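Local structure of cutinase-like protein (Cryptococcus sp., 2CZQ) at residues D62-I67 / V92-Q97. The protein probably hydrolyses carboxylic ester bonds, as a cutinase-like enzyme with the alpha/beta hydrolase fold. Sequence-based numbering, arbitrary orientation. Where two conformers were deposited one is given.
Sequences DIIRRI and VVALQQ
Ile-64 and Ala-94 make the heart of this helix-to-helix contact, each pointing its CB at the other helix. The single methyl of Ala-94 meets the ethyl branch of Ile-64, CB lying 4.1 Å from CG1 and 4.2 Å from CD1 of that isoleucine. The small side chain of Ala-94 is consistent with the close approach here: the CA atoms of Ile-64 and Ala-94 are 6.7 Å apart, the nearest CA pair of the two segments. CG1 of Ile-64 is anti to its own carbonyl carbon (chi1 -66°) and CD1 carries the chain on in extended form, which takes the branch past Ala-94 to Gln-97. There the two side chains cross at about a right angle: CD1 of Ile-64 sits 4.0 Å from CB and 3.7 Å from OE1 of Gln-97, a van der Waals contact at the exposed border, and no hydrogen bond joins the two segments. The segments belong to helices 57-73 and 86-98 of the alpha/beta hydrolase fold, linked through strand 78-84 of the parallel sheet; the axes of the two short segments approach to 10.1 Å, with a crossing angle of -58°. Helix 86-98 starts within the probable nucleophile elbow (Gly-83, Ser-85, Gly-87), and the side chain of Ile-63 lies near it without touching. On the buried side, Ile-63 adds its CG2 methyl, 4.2 Å from CB of Ala-94, while also packing on Thr-91 and on Thr-14 of strand 9-14. Leu-98, the next residue of helix 86-98, packs against both Ile-64 and Ile-67.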
loop_
_atom_site.group_PDB
_atom_site.type_symbol
_atom_site.label_atom_id
_atom_site.label_comp_id
_atom_site.label_asym_id
_atom_site.label_seq_id
_atom_site.Cartn_x
_atom_site.Cartn_y
_atom_site.Cartn_z
ATOM N N ASP A 62 9.535 -5.191 9.400
ATOM C CA ASP A 62 10.220 -5.708 8.229
ATOM C C ASP A 62 10.124 -4.764 7.028
ATOM O O ASP A 62 11.058 -4.684 6.231
ATOM C CB ASP A 62 9.744 -7.115 7.891
ATOM C CG ASP A 62 10.653 -7.807 6.923
ATOM O OD1 ASP A 62 11.872 -7.904 7.212
ATOM O OD2 ASP A 62 10.213 -8.267 5.851
ATOM N N ILE A 63 9.013 -4.038 6.899
ATOM C CA ILE A 63 8.918 -2.976 5.894
ATOM C C ILE A 63 10.059 -1.977 6.095
ATOM O O ILE A 63 10.794 -1.632 5.165
ATOM C CB ILE A 63 7.566 -2.233 6.003
ATOM C CG1 ILE A 63 6.400 -3.134 5.594
ATOM C CG2 ILE A 63 7.573 -0.957 5.149
ATOM C CD1 ILE A 63 5.047 -2.582 6.049
ATOM N N ILE A 64 10.180 -1.502 7.329
ATOM C CA ILE A 64 11.163 -0.482 7.657
ATOM C C ILE A 64 12.581 -1.032 7.513
ATOM O O ILE A 64 13.468 -0.343 7.005
ATOM C CB ILE A 64 10.880 0.112 9.052
ATOM C CG1 ILE A 64 9.548 0.879 9.025
ATOM C CG2 ILE A 64 12.029 1.011 9.492
ATOM C CD1 ILE A 64 9.056 1.341 10.382
ATOM N N ARG A 65 12.778 -2.284 7.922
ATOM C CA ARG A 65 14.061 -2.962 7.738
ATOM C C ARG A 65 14.482 -2.950 6.267
ATOM O O ARG A 65 15.630 -2.614 5.948
ATOM C CB ARG A 65 14.002 -4.394 8.278
ATOM C CG ARG A 65 15.225 -5.253 7.962
ATOM C CD ARG A 65 14.899 -6.732 7.787
ATOM N NE ARG A 65 15.094 -7.201 6.415
ATOM C CZ ARG A 65 14.238 -7.024 5.411
ATOM N NH1 ARG A 65 13.103 -6.368 5.594
ATOM N NH2 ARG A 65 14.527 -7.500 4.207
ATOM N N ARG A 66 13.564 -3.314 5.373
ATOM C CA ARG A 66 13.880 -3.343 3.948
ATOM C C ARG A 66 14.204 -1.950 3.417
ATOM O O ARG A 66 15.141 -1.788 2.630
ATOM C CB ARG A 66 12.756 -3.992 3.128
ATOM C CG ARG A 66 13.066 -4.123 1.642
ATOM C CD ARG A 66 14.239 -5.040 1.368
ATOM N NE ARG A 66 14.630 -5.146 -0.034
ATOM C CZ ARG A 66 15.425 -4.289 -0.673
ATOM N NH1 ARG A 66 15.893 -3.208 -0.061
ATOM N NH2 ARG A 66 15.755 -4.518 -1.939
ATOM N N ILE A 67 13.435 -0.951 3.844
ATOM C CA ILE A 67 13.691 0.426 3.433
ATOM C C ILE A 67 15.107 0.843 3.831
ATOM O O ILE A 67 15.878 1.353 3.011
ATOM C CB ILE A 67 12.655 1.386 4.053
ATOM C CG1 ILE A 67 11.280 1.165 3.423
ATOM C CG2 ILE A 67 13.107 2.848 3.909
ATOM C CD1 ILE A 67 10.159 1.873 4.161
ATOM N N VAL A 92 0.454 1.459 7.222
ATOM C CA VAL A 92 0.056 2.698 7.883
ATOM C C VAL A 92 0.899 2.937 9.138
ATOM O O VAL A 92 1.400 4.041 9.358
ATOM C CB VAL A 92 -1.449 2.676 8.223
ATOM C CG1 VAL A 92 -1.815 3.813 9.167
ATOM C CG2 VAL A 92 -2.281 2.736 6.948
ATOM N N VAL A 93 1.062 1.899 9.949
ATOM C CA VAL A 93 1.838 2.034 11.174
ATOM C C VAL A 93 3.313 2.295 10.864
ATOM O O VAL A 93 3.967 3.065 11.572
ATOM C CB VAL A 93 1.599 0.838 12.119
ATOM C CG1 VAL A 93 2.464 0.936 13.375
ATOM C CG2 VAL A 93 0.123 0.784 12.503
ATOM N N ALA A 94 3.827 1.708 9.782
ATOM C CA ALA A 94 5.173 2.055 9.323
ATOM C C ALA A 94 5.286 3.547 9.021
ATOM O O ALA A 94 6.272 4.180 9.395
ATOM C CB ALA A 94 5.583 1.225 8.107
ATOM N N LEU A 95 4.282 4.122 8.360
ATOM C CA LEU A 95 4.313 5.556 8.061
ATOM C C LEU A 95 4.353 6.376 9.343
ATOM O O LEU A 95 5.088 7.364 9.444
ATOM C CB LEU A 95 3.109 5.987 7.229
ATOM C CG LEU A 95 2.768 5.183 5.973
ATOM C CD1 LEU A 95 1.647 5.868 5.213
ATOM C CD2 LEU A 95 3.984 4.969 5.072
ATOM N N GLN A 96 3.556 5.957 10.323
ATOM C CA GLN A 96 3.504 6.634 11.612
ATOM C C GLN A 96 4.867 6.622 12.303
ATOM O O GLN A 96 5.258 7.603 12.937
ATOM C CB GLN A 96 2.444 5.991 12.508
ATOM C CG GLN A 96 1.025 6.121 11.963
ATOM C CD GLN A 96 0.019 5.243 12.690
ATOM O OE1 GLN A 96 0.381 4.448 13.559
ATOM N NE2 GLN A 96 -1.251 5.375 12.322
ATOM N N GLN A 97 5.592 5.516 12.164
ATOM C CA GLN A 97 6.908 5.372 12.775
ATOM C C GLN A 97 8.007 6.073 11.985
ATOM O O GLN A 97 8.953 6.589 12.578
ATOM C CB GLN A 97 7.263 3.899 12.942
ATOM C CG GLN A 97 6.451 3.226 14.028
ATOM C CD GLN A 97 6.846 1.784 14.253
ATOM O OE1 GLN A 97 7.946 1.365 13.894
ATOM N NE2 GLN A 97 5.947 1.016 14.857
#